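Local coordinates for protein hypothetical methylmalonyl-CoA decarboxylase alpha subunit (Sulfolobus tokodaii, PDB 1X0U) that is probably the carboxyl transferase subunit of a larger enzyme, built on the crotonase-type fold and assembled from six copies of the chain, at residues T83-V88 with T92-A97; R117-A122 with A127-I132. All blocks are in the same frame, centred on the assembly; numbering follows the deposited sequence.

How the contacts relate
Contacts 1 and 2 follow one another along the chain, and their centres lie only about 7 Å apart. Contact 1 is the hairpin of strands 81-88 and 91-98; contact 2 sets helix 109-125 against the start of strand 129-133. Strand 91-98 links them: it pairs antiparallel with 81-88 and parallel with 129-133, so hairpin and beta-alpha-beta unit share one mixed sheet. Across the seam, Phe94 N probably donates a hydrogen bond to Pro128 O (2.7 Å), and Ile132 N to Tyr96 O (2.8 Å). Together they join sheet to helix in a domain of the crotonase type, and both touch a second subunit of the six-chain assembly.

Contact 1: T83-V88 with T92-A97; sequences TGWGKV and TVFAYA
Residues Thr83-Val88 and Thr92-Ala97 run as the two antiparallel arms of a beta hairpin, their axes 4.8 Å apart at closest approach and strongly twisted, with 142° between their directions. Gly86 and Val93 form a hydrogen-bonded pair: Gly86 N lies 3.1 Å from Val93 O and Val93 N 3.1 Å from Gly86 O. Gly84 and Ala95 form the next, where Ala95 N reaches Gly84 O at 3.1 Å but the return bond from Gly84 N is weak. Gly84 suits its place because, at its backbone angles, a CB would press against the carbonyl oxygen of Thr83.

The non-hydrogen-bonded pair between them sets Trp85 beside Phe94, both side chains leading off the same face. Trp85 CB sits over the centre of the Phe94 ring, 3.5 Å from its centroid and 4° off the normal, a nearly vertical CH-pi contact. With CG between backbone N and carbonyl carbon (chi1 79°), the indole of Trp85 stands up off the sheet beside the Phe94 ring, the two planes oblique. The methyl of Thr92 lies alongside the indole, CG2 to Trp85 CD1 4.0 Å. On the other side of Thr92, its OG1 touches Lys87 CE, while the ammonium group beyond makes a salt bridge to Glu503 of a second subunit. At the far end Thr83 CG2 packs on Tyr96 CB at 3.6 Å. Beta-branched Val93 uses the reverse face, where its CG1 meets Val88 CG2.

Helix 109-125 packs on the Phe94 and Tyr96 face through Leu121, Ala122 and Ile115, and Met504 of the second subunit also reaches Trp85 and Phe94. Phe50 and helix 42-49 line the reverse face, while strands 56-57 and 129-133 continue the sheet on either side of the hairpin.

Contact 2: R117-A122 with A127-I132; sequences RAYELA and APVVGI
Ala122 and Ala127 are joined by the one direct hydrogen bond between residues 117-122 and 127-132. Ala127 N lies 2.9 Å from Ala122 O, and the bond is nearly straight at 163°. The small methyl of Ala122 suits this close approach: its CB lies 3.3 Å from Ala127 O.

The apolar contact belongs to Tyr119 and Val129, whose side chains cross at about a right angle. Val129 CG2 lies over one face of the phenol ring, 4.1 Å from the centroid and displaced toward the rim. The other methyl, CG1, meets ring atom CE2; a chi1 of 49° wedges it between backbone N and carbonyl carbon. A forked valine thus offers both branches to one flat ring.

The third link passes through a water, which lies 2.8 Å from Tyr119 OH and donates to Val129 O at 2.9 Å. The hydroxyl also has a weak hydrogen bond with Gln166 on the next strand.

The buried contact therefore divides its work in the crossover from strand 91-98 through the helix to strand 129-133: a main-chain bond ties the C-terminal end of the helix to the segment that leads into the strand, the two methyls of Val129 pack on the Tyr119 ring, CG2 over its face, and the water shares the buried hydroxyl with Gln166 and connects it to Val129 O.

Contact 1: T83-V88 with T92-A97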
loop_
_atom_site.group_PDB
_atom_site.type_symbol
_atom_site.label_atom_id
_atom_site.label_comp_id
_atom_site.label_asym_id
_atom_site.label_seq_id
_atom_site.Cartn_x
_atom_site.Cartn_y
_atom_site.Cartn_z
ATOM N N THR A 83 -16.374 32.739 6.315
ATOM C CA THR A 83 -15.571 31.530 6.262
ATOM C C THR A 83 -14.089 31.848 6.148
ATOM O O THR A 83 -13.690 32.835 5.538
ATOM C CB THR A 83 -15.978 30.644 5.060
ATOM O OG1 THR A 83 -16.010 31.443 3.869
ATOM C CG2 THR A 83 -17.347 30.020 5.282
ATOM N N GLY A 84 -13.284 30.986 6.748
ATOM C CA GLY A 84 -11.851 31.159 6.734
ATOM C C GLY A 84 -11.210 30.341 7.830
ATOM O O GLY A 84 -11.799 29.377 8.336
ATOM N N TRP A 85 -10.007 30.731 8.219
ATOM C CA TRP A 85 -9.293 30.006 9.259
ATOM C C TRP A 85 -8.481 30.987 10.092
ATOM O O TRP A 85 -8.261 32.124 9.685
ATOM C CB TRP A 85 -8.338 28.993 8.625
ATOM C CG TRP A 85 -7.057 29.621 8.122
ATOM C CD1 TRP A 85 -5.905 29.799 8.825
ATOM C CD2 TRP A 85 -6.824 30.200 6.819
ATOM N NE1 TRP A 85 -4.965 30.455 8.050
ATOM C CE2 TRP A 85 -5.504 30.711 6.817
ATOM C CE3 TRP A 85 -7.601 30.337 5.664
ATOM C CZ2 TRP A 85 -4.944 31.348 5.700
ATOM C CZ3 TRP A 85 -7.046 30.972 4.552
ATOM C CH2 TRP A 85 -5.727 31.470 4.581
ATOM N N GLY A 86 -8.029 30.515 11.249
ATOM C CA GLY A 86 -7.207 31.308 12.137
ATOM C C GLY A 86 -6.511 30.386 13.134
ATOM O O GLY A 86 -6.407 29.176 12.929
ATOM N N LYS A 87 -6.033 30.964 14.226
ATOM C CA LYS A 87 -5.357 30.203 15.260
ATOM C C LYS A 87 -6.226 30.210 16.510
ATOM O O LYS A 87 -6.809 31.239 16.860
ATOM C CB LYS A 87 -4.001 30.844 15.592
ATOM C CG LYS A 87 -2.757 30.059 15.172
ATOM C CD LYS A 87 -2.636 29.935 13.673
ATOM C CE LYS A 87 -1.306 29.304 13.263
ATOM N NZ LYS A 87 -0.142 30.228 13.419
ATOM N N VAL A 88 -6.344 29.052 17.151
ATOM C CA VAL A 88 -7.081 28.930 18.401
ATOM C C VAL A 88 -6.009 28.318 19.298
ATOM O O VAL A 88 -5.664 27.158 19.141
ATOM C CB VAL A 88 -8.288 27.956 18.316
ATOM C CG1 VAL A 88 -8.997 27.915 19.657
ATOM C CG2 VAL A 88 -9.260 28.394 17.238
ATOM N N THR A 92 -3.980 25.807 14.223
ATOM C CA THR A 92 -4.832 26.159 13.097
ATOM C C THR A 92 -6.176 25.431 13.043
ATOM O O THR A 92 -6.235 24.201 13.058
ATOM C CB THR A 92 -4.115 25.909 11.760
ATOM O OG1 THR A 92 -2.877 26.632 11.737
ATOM C CG2 THR A 92 -4.983 26.370 10.602
ATOM N N VAL A 93 -7.258 26.199 12.999
ATOM C CA VAL A 93 -8.575 25.600 12.879
ATOM C C VAL A 93 -9.398 26.439 11.910
ATOM O O VAL A 93 -9.178 27.636 11.758
ATOM C CB VAL A 93 -9.321 25.459 14.258
ATOM C CG1 VAL A 93 -8.380 25.767 15.414
ATOM C CG2 VAL A 93 -10.569 26.314 14.286
ATOM N N PHE A 94 -10.324 25.783 11.232
ATOM C CA PHE A 94 -11.200 26.446 10.290
ATOM C C PHE A 94 -12.548 26.667 10.948
ATOM O O PHE A 94 -12.906 25.992 11.915
ATOM C CB PHE A 94 -11.375 25.600 9.024
ATOM C CG PHE A 94 -10.340 25.870 7.964
ATOM C CD1 PHE A 94 -9.073 25.304 8.044
ATOM C CD2 PHE A 94 -10.634 26.709 6.892
ATOM C CE1 PHE A 94 -8.116 25.571 7.069
ATOM C CE2 PHE A 94 -9.691 26.982 5.917
ATOM C CZ PHE A 94 -8.434 26.417 6.000
ATOM N N ALA A 95 -13.299 27.625 10.428
ATOM C CA ALA A 95 -14.614 27.904 10.972
ATOM C C ALA A 95 -15.455 28.712 10.009
ATOM O O ALA A 95 -14.942 29.342 9.086
ATOM C CB ALA A 95 -14.481 28.675 12.293
ATOM N N TYR A 96 -16.762 28.646 10.219
ATOM C CA TYR A 96 -17.692 29.450 9.465
ATOM C C TYR A 96 -18.637 29.988 10.524
ATOM O O TYR A 96 -18.890 29.331 11.540
ATOM C CB TYR A 96 -18.445 28.659 8.392
ATOM C CG TYR A 96 -19.387 27.590 8.878
ATOM C CD1 TYR A 96 -19.024 26.243 8.832
ATOM C CD2 TYR A 96 -20.665 27.915 9.334
ATOM C CE1 TYR A 96 -19.909 25.255 9.219
ATOM C CE2 TYR A 96 -21.559 26.926 9.723
ATOM C CZ TYR A 96 -21.170 25.596 9.662
ATOM O OH TYR A 96 -22.036 24.609 10.072
ATOM N N ALA A 97 -19.112 31.204 10.303
ATOM C CA ALA A 97 -20.029 31.850 11.227
ATOM C C ALA A 97 -21.120 32.455 10.370
ATOM O O ALA A 97 -20.864 33.367 9.585
ATOM C CB ALA A 97 -19.304 32.935 12.013
#

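Contact 2: R117-A122 with A127-I132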
loop_
_atom_site.group_PDB
_atom_site.type_symbol
_atom_site.label_atom_id
_atom_site.label_comp_id
_atom_site.label_asym_id
_atom_site.label_seq_id
_atom_site.Cartn_x
_atom_site.Cartn_y
_atom_site.Cartn_z
ATOM N N ARG A 117 -16.158 24.949 0.815
ATOM C CA ARG A 117 -14.778 25.304 0.506
ATOM C C ARG A 117 -13.910 25.320 1.763
ATOM O O ARG A 117 -12.737 24.954 1.714
ATOM C CB ARG A 117 -14.745 26.664 -0.206
ATOM C CG ARG A 117 -13.406 27.391 -0.193
ATOM C CD ARG A 117 -12.275 26.621 -0.850
ATOM N NE ARG A 117 -12.456 26.439 -2.283
ATOM C CZ ARG A 117 -11.494 26.026 -3.104
ATOM N NH1 ARG A 117 -10.288 25.762 -2.616
ATOM N NH2 ARG A 117 -11.736 25.869 -4.406
ATOM N N ALA A 118 -14.488 25.744 2.886
ATOM C CA ALA A 118 -13.759 25.775 4.149
ATOM C C ALA A 118 -13.449 24.339 4.542
ATOM O O ALA A 118 -12.324 24.021 4.915
ATOM C CB ALA A 118 -14.599 26.443 5.234
ATOM N N TYR A 119 -14.459 23.475 4.457
ATOM C CA TYR A 119 -14.283 22.067 4.788
ATOM C C TYR A 119 -13.266 21.388 3.880
ATOM O O TYR A 119 -12.530 20.510 4.331
ATOM C CB TYR A 119 -15.603 21.307 4.690
ATOM C CG TYR A 119 -16.380 21.244 5.979
ATOM C CD1 TYR A 119 -17.446 22.106 6.212
ATOM C CD2 TYR A 119 -16.058 20.309 6.967
ATOM C CE1 TYR A 119 -18.181 22.041 7.394
ATOM C CE2 TYR A 119 -16.787 20.235 8.155
ATOM C CZ TYR A 119 -17.850 21.104 8.361
ATOM O OH TYR A 119 -18.600 21.036 9.513
ATOM N N GLU A 120 -13.226 21.777 2.603
ATOM C CA GLU A 120 -12.276 21.167 1.668
ATOM C C GLU A 120 -10.859 21.558 2.053
ATOM O O GLU A 120 -9.936 20.770 1.934
ATOM C CB GLU A 120 -12.530 21.619 0.221
ATOM C CG GLU A 120 -13.859 21.194 -0.405
ATOM C CD GLU A 120 -13.971 21.650 -1.864
ATOM O OE1 GLU A 120 -13.399 22.710 -2.201
ATOM O OE2 GLU A 120 -14.631 20.962 -2.667
ATOM N N LEU A 121 -10.682 22.795 2.490
ATOM C CA LEU A 121 -9.358 23.242 2.882
ATOM C C LEU A 121 -8.938 22.572 4.192
ATOM O O LEU A 121 -7.818 22.078 4.317
ATOM C CB LEU A 121 -9.332 24.762 3.029
ATOM C CG LEU A 121 -9.294 25.561 1.723
ATOM C CD1 LEU A 121 -9.461 27.048 1.997
ATOM C CD2 LEU A 121 -7.968 25.291 1.018
ATOM N N ALA A 122 -9.847 22.548 5.157
ATOM C CA ALA A 122 -9.546 21.946 6.447
ATOM C C ALA A 122 -9.225 20.467 6.272
ATOM O O ALA A 122 -8.421 19.904 7.010
ATOM C CB ALA A 122 -10.729 22.129 7.409
ATOM N N ALA A 127 -6.998 20.241 9.505
ATOM C CA ALA A 127 -7.319 21.129 10.622
ATOM C C ALA A 127 -8.780 21.003 11.028
ATOM O O ALA A 127 -9.643 20.732 10.197
ATOM C CB ALA A 127 -6.996 22.569 10.265
ATOM N N PRO A 128 -9.071 21.179 12.326
ATOM C CA PRO A 128 -10.443 21.086 12.833
ATOM C C PRO A 128 -11.333 22.158 12.199
ATOM O O PRO A 128 -10.842 23.122 11.613
ATOM C CB PRO A 128 -10.286 21.329 14.335
ATOM C CG PRO A 128 -8.840 20.935 14.626
ATOM C CD PRO A 128 -8.113 21.458 13.414
ATOM N N VAL A 129 -12.644 21.983 12.332
ATOM C CA VAL A 129 -13.603 22.942 11.814
ATOM C C VAL A 129 -14.726 23.170 12.817
ATOM O O VAL A 129 -15.376 22.224 13.264
ATOM C CB VAL A 129 -14.258 22.469 10.500
ATOM C CG1 VAL A 129 -14.759 21.050 10.656
ATOM C CG2 VAL A 129 -15.429 23.383 10.148
ATOM N N VAL A 130 -14.948 24.421 13.196
ATOM C CA VAL A 130 -16.045 24.678 14.101
ATOM C C VAL A 130 -17.028 25.555 13.351
ATOM O O VAL A 130 -16.664 26.590 12.777
ATOM C CB VAL A 130 -15.599 25.356 15.445
ATOM C CG1 VAL A 130 -14.090 25.346 15.585
ATOM C CG2 VAL A 130 -16.176 26.750 15.548
ATOM N N GLY A 131 -18.274 25.101 13.321
ATOM C CA GLY A 131 -19.310 25.847 12.641
ATOM C C GLY A 131 -20.202 26.567 13.629
ATOM O O GLY A 131 -20.939 25.933 14.382
ATOM N N ILE A 132 -20.124 27.894 13.634
ATOM C CA ILE A 132 -20.945 28.701 14.521
ATOM C C ILE A 132 -22.250 28.988 13.772
ATOM O O ILE A 132 -22.360 29.944 12.988
ATOM C CB ILE A 132 -20.224 30.013 14.886
ATOM C CG1 ILE A 132 -18.775 29.712 15.291
ATOM C CG2 ILE A 132 -20.939 30.690 16.052
ATOM C CD1 ILE A 132 -17.957 30.942 15.618
HETATM O O HOH W 1 -17.926 21.438 12.184
#